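Local structure of aminotransferase (Neisseria meningitidis Z2491, 3JTX) at residues M2-P13 against Q131-L139. The protein probably catalyses the pyridoxal-phosphate-dependent transfer of amino groups between amino acids and keto acids, as a class I/II aminotransferase. Residues are numbered along the deposited sequence; the frame is centred on the assembly and turned at random. Where two conformers were deposited one is given.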
loop_
_atom_site.group_PDB
_atom_site.type_symbol
_atom_site.label_atom_id
_atom_site.label_comp_id
_atom_site.label_asym_id
_atom_site.label_seq_id
_atom_site.Cartn_x
_atom_site.Cartn_y
_atom_site.Cartn_z
HETATM N N MSE A 2 8.625 11.153 15.449
HETATM C CA MSE A 2 8.060 9.952 14.803
HETATM C C MSE A 2 7.817 8.787 15.783
HETATM O O MSE A 2 6.684 8.382 16.018
HETATM C CB MSE A 2 9.015 9.502 13.678
HETATM C CG MSE A 2 8.612 8.232 12.912
HETATM SE SE MSE A 2 7.170 8.432 11.566
HETATM C CE MSE A 2 7.023 6.563 11.093
ATOM N N ASN A 3 8.891 8.265 16.355
ATOM C CA ASN A 3 8.804 7.088 17.215
ATOM C C ASN A 3 7.959 7.238 18.480
ATOM O O ASN A 3 7.194 6.329 18.811
ATOM C CB ASN A 3 10.202 6.569 17.527
ATOM C CG ASN A 3 10.837 5.917 16.304
ATOM O OD1 ASN A 3 10.133 5.598 15.337
ATOM N ND2 ASN A 3 12.150 5.724 16.334
ATOM N N THR A 4 8.057 8.378 19.163
ATOM C CA THR A 4 7.233 8.577 20.360
ATOM C C THR A 4 5.739 8.656 19.987
ATOM O O THR A 4 4.898 8.126 20.699
ATOM C CB THR A 4 7.689 9.786 21.206
ATOM O OG1 THR A 4 7.699 10.971 20.400
ATOM C CG2 THR A 4 9.103 9.537 21.777
ATOM N N LEU A 5 5.429 9.290 18.860
ATOM C CA LEU A 5 4.049 9.352 18.359
ATOM C C LEU A 5 3.515 7.950 18.039
ATOM O O LEU A 5 2.402 7.583 18.429
ATOM C CB LEU A 5 3.973 10.248 17.111
ATOM C CG LEU A 5 2.611 10.310 16.398
ATOM C CD1 LEU A 5 1.527 10.800 17.350
ATOM C CD2 LEU A 5 2.688 11.193 15.142
ATOM N N LEU A 6 4.328 7.156 17.341
ATOM C CA LEU A 6 3.947 5.785 16.994
ATOM C C LEU A 6 3.715 4.927 18.249
ATOM O O LEU A 6 2.833 4.072 18.255
ATOM C CB LEU A 6 5.028 5.143 16.112
ATOM C CG LEU A 6 5.063 5.688 14.676
ATOM C CD1 LEU A 6 6.325 5.240 13.923
ATOM C CD2 LEU A 6 3.786 5.273 13.932
ATOM N N LYS A 7 4.502 5.162 19.302
ATOM C CA LYS A 7 4.323 4.439 20.567
ATOM C C LYS A 7 2.998 4.834 21.224
ATOM O O LYS A 7 2.368 4.029 21.894
ATOM C CB LYS A 7 5.488 4.704 21.536
ATOM C CG LYS A 7 6.784 4.004 21.132
ATOM C CD LYS A 7 7.976 4.352 22.032
ATOM C CE LYS A 7 8.117 3.421 23.241
ATOM N NZ LYS A 7 9.522 3.490 23.855
ATOM N N GLN A 8 2.600 6.081 21.021
ATOM C CA GLN A 8 1.414 6.637 21.646
ATOM C C GLN A 8 0.119 6.192 20.972
ATOM O O GLN A 8 -0.856 5.857 21.640
ATOM C CB GLN A 8 1.526 8.149 21.628
ATOM C CG GLN A 8 0.435 8.867 22.377
ATOM C CD GLN A 8 -0.457 9.658 21.450
ATOM O OE1 GLN A 8 -0.037 10.678 20.846
ATOM N NE2 GLN A 8 -1.694 9.206 21.331
ATOM N N LEU A 9 0.118 6.188 19.651
ATOM C CA LEU A 9 -1.088 5.858 18.885
ATOM C C LEU A 9 -1.582 4.412 19.111
ATOM O O LEU A 9 -0.776 3.467 19.168
ATOM C CB LEU A 9 -0.835 6.142 17.397
ATOM C CG LEU A 9 -0.673 7.626 17.020
ATOM C CD1 LEU A 9 -0.161 7.732 15.596
ATOM C CD2 LEU A 9 -1.985 8.416 17.183
ATOM N N LYS A 10 -2.906 4.268 19.268
ATOM C CA LYS A 10 -3.566 2.967 19.469
ATOM C C LYS A 10 -4.470 2.705 18.269
ATOM O O LYS A 10 -5.608 3.206 18.227
ATOM C CB LYS A 10 -4.398 2.954 20.751
ATOM C CG LYS A 10 -3.595 3.111 22.043
ATOM C CD LYS A 10 -2.531 2.030 22.177
ATOM C CE LYS A 10 -1.842 2.064 23.543
ATOM N NZ LYS A 10 -2.797 1.817 24.666
ATOM N N PRO A 11 -3.960 1.955 17.265
ATOM C CA PRO A 11 -4.730 1.795 16.014
ATOM C C PRO A 11 -5.977 0.920 16.132
ATOM O O PRO A 11 -6.840 0.999 15.263
ATOM C CB PRO A 11 -3.717 1.144 15.056
ATOM C CG PRO A 11 -2.764 0.414 15.961
ATOM C CD PRO A 11 -2.638 1.304 17.182
ATOM N N TYR A 12 -6.059 0.096 17.185
ATOM C CA TYR A 12 -7.154 -0.871 17.338
ATOM C C TYR A 12 -7.820 -0.779 18.724
ATOM O O TYR A 12 -7.407 -1.465 19.675
ATOM C CB TYR A 12 -6.662 -2.303 17.108
ATOM C CG TYR A 12 -5.940 -2.573 15.793
ATOM C CD1 TYR A 12 -6.352 -1.997 14.579
ATOM C CD2 TYR A 12 -4.853 -3.433 15.770
ATOM C CE1 TYR A 12 -5.670 -2.271 13.384
ATOM C CE2 TYR A 12 -4.179 -3.723 14.604
ATOM C CZ TYR A 12 -4.580 -3.159 13.419
ATOM O OH TYR A 12 -3.857 -3.494 12.294
ATOM N N PRO A 13 -8.868 0.060 18.836
ATOM C CA PRO A 13 -9.585 0.213 20.104
ATOM C C PRO A 13 -10.009 -1.129 20.718
ATOM O O PRO A 13 -9.856 -1.299 21.932
ATOM C CB PRO A 13 -10.820 1.033 19.719
ATOM C CG PRO A 13 -10.416 1.792 18.484
ATOM C CD PRO A 13 -9.438 0.903 17.763
ATOM N N GLN A 131 -10.053 5.503 13.937
ATOM C CA GLN A 131 -8.599 5.503 14.209
ATOM C C GLN A 131 -7.713 6.153 13.143
ATOM O O GLN A 131 -6.866 7.005 13.465
ATOM C CB GLN A 131 -8.136 4.030 14.436
ATOM C CG GLN A 131 -8.444 3.036 13.198
ATOM C CD GLN A 131 -9.053 1.658 13.592
ATOM O OE1 GLN A 131 -8.698 0.604 13.028
ATOM N NE2 GLN A 131 -9.960 1.671 14.548
ATOM N N ILE A 132 -7.913 5.774 11.876
ATOM C CA ILE A 132 -7.066 6.231 10.768
ATOM C C ILE A 132 -7.095 7.754 10.635
ATOM O O ILE A 132 -6.091 8.362 10.326
ATOM C CB ILE A 132 -7.484 5.583 9.407
ATOM C CG1 ILE A 132 -7.115 4.098 9.377
ATOM C CG2 ILE A 132 -6.823 6.299 8.234
ATOM C CD1 ILE A 132 -5.650 3.827 9.597
ATOM N N TYR A 133 -8.254 8.378 10.903
ATOM C CA TYR A 133 -8.354 9.842 10.761
ATOM C C TYR A 133 -7.322 10.538 11.660
ATOM O O TYR A 133 -6.644 11.482 11.239
ATOM C CB TYR A 133 -9.762 10.393 11.061
ATOM C CG TYR A 133 -10.912 9.696 10.368
ATOM C CD1 TYR A 133 -10.725 8.935 9.203
ATOM C CD2 TYR A 133 -12.206 9.790 10.880
ATOM C CE1 TYR A 133 -11.793 8.272 8.600
ATOM C CE2 TYR A 133 -13.272 9.149 10.258
ATOM C CZ TYR A 133 -13.057 8.392 9.136
ATOM O OH TYR A 133 -14.112 7.726 8.581
ATOM N N GLU A 134 -7.208 10.062 12.893
ATOM C CA GLU A 134 -6.268 10.629 13.854
ATOM C C GLU A 134 -4.822 10.304 13.482
ATOM O O GLU A 134 -3.973 11.185 13.426
ATOM C CB GLU A 134 -6.564 10.088 15.246
ATOM C CG GLU A 134 -5.583 10.590 16.293
ATOM C CD GLU A 134 -5.696 9.845 17.618
ATOM O OE1 GLU A 134 -5.826 8.592 17.637
ATOM O OE2 GLU A 134 -5.618 10.536 18.641
ATOM N N GLY A 135 -4.539 9.029 13.233
ATOM C CA GLY A 135 -3.179 8.621 12.902
ATOM C C GLY A 135 -2.635 9.295 11.658
ATOM O O GLY A 135 -1.489 9.744 11.637
ATOM N N ALA A 136 -3.451 9.352 10.612
ATOM C CA ALA A 136 -3.026 9.907 9.326
ATOM C C ALA A 136 -2.667 11.378 9.481
ATOM O O ALA A 136 -1.642 11.841 8.975
ATOM C CB ALA A 136 -4.146 9.721 8.267
ATOM N N THR A 137 -3.519 12.108 10.203
ATOM C CA THR A 137 -3.313 13.520 10.452
ATOM C C THR A 137 -2.030 13.764 11.235
ATOM O O THR A 137 -1.184 14.539 10.794
ATOM C CB THR A 137 -4.531 14.125 11.183
ATOM O OG1 THR A 137 -5.699 13.956 10.356
ATOM C CG2 THR A 137 -4.290 15.621 11.508
ATOM N N LEU A 138 -1.870 13.070 12.364
ATOM C CA LEU A 138 -0.712 13.293 13.248
ATOM C C LEU A 138 0.593 12.850 12.581
ATOM O O LEU A 138 1.587 13.582 12.605
ATOM C CB LEU A 138 -0.924 12.616 14.613
ATOM C CG LEU A 138 -2.045 13.232 15.477
ATOM C CD1 LEU A 138 -2.214 12.513 16.818
ATOM C CD2 LEU A 138 -1.840 14.742 15.708
ATOM N N LEU A 139 0.592 11.681 11.949
ATOM C CA LEU A 139 1.786 11.237 11.230
ATOM C C LEU A 139 2.116 12.146 10.044
ATOM O O LEU A 139 3.277 12.265 9.689
ATOM C CB LEU A 139 1.690 9.775 10.791
ATOM C CG LEU A 139 1.753 8.785 11.956
ATOM C CD1 LEU A 139 1.194 7.428 11.529
ATOM C CD2 LEU A 139 3.192 8.672 12.503
HETATM O O HOH W 1 -4.640 6.710 19.570
#
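Leu139, packed on Met2, Leu5 and Leu6 of helix 2-8 and on Leu9 just beyond it, illustrates how one branched side chain can join two nearly antiparallel helices (172°) whose axes approach to 11.1 Å. From CB, its chain turns so that CG stands anti to the carbonyl carbon (chi1 -70°), which carries the fork toward helix 2-8. CG meets Leu5 CD2 and Leu9 CD1, 4.1 and 4.2 Å away. Of the two branches, CD1 touches the methyl Leu6 CD2, while CD2 meets Leu5 CD2 and Leu6 CD2 at 3.7 Å each and, less closely, the selenium of the selenomethionine Met2. One turn back, Gly135 has no side chain, and Leu9 CD1 comes to 4.1 Å from its CA. Helix 131-139 is the crossover of a beta-alpha-beta unit, linking parallel neighbours 122-127 and 143-148 in a seven-stranded sheet consistent with fold type I of pyridoxal-phosphate-dependent enzymes; helix 2-8 runs alongside it in the opposite direction. Met2 also packs on Tyr270 of the second subunit, and Leu9 on Tyr273 of that subunit. Leu138 crosses Leu5 at about a right angle, its CB 3.9 Å from Leu5 CD2. Polar contact is indirect: a water accepts from Lys10 N (3.0 Å) and donates to Glu134 OE1 (2.9 Å), while OE2 forms a salt bridge with Arg361. Gln131 OE1, bonded to Arg101, lies at the edge of the Tyr12 ring, though the amide's placement is doubtful, being modelled too close to Pro11 O.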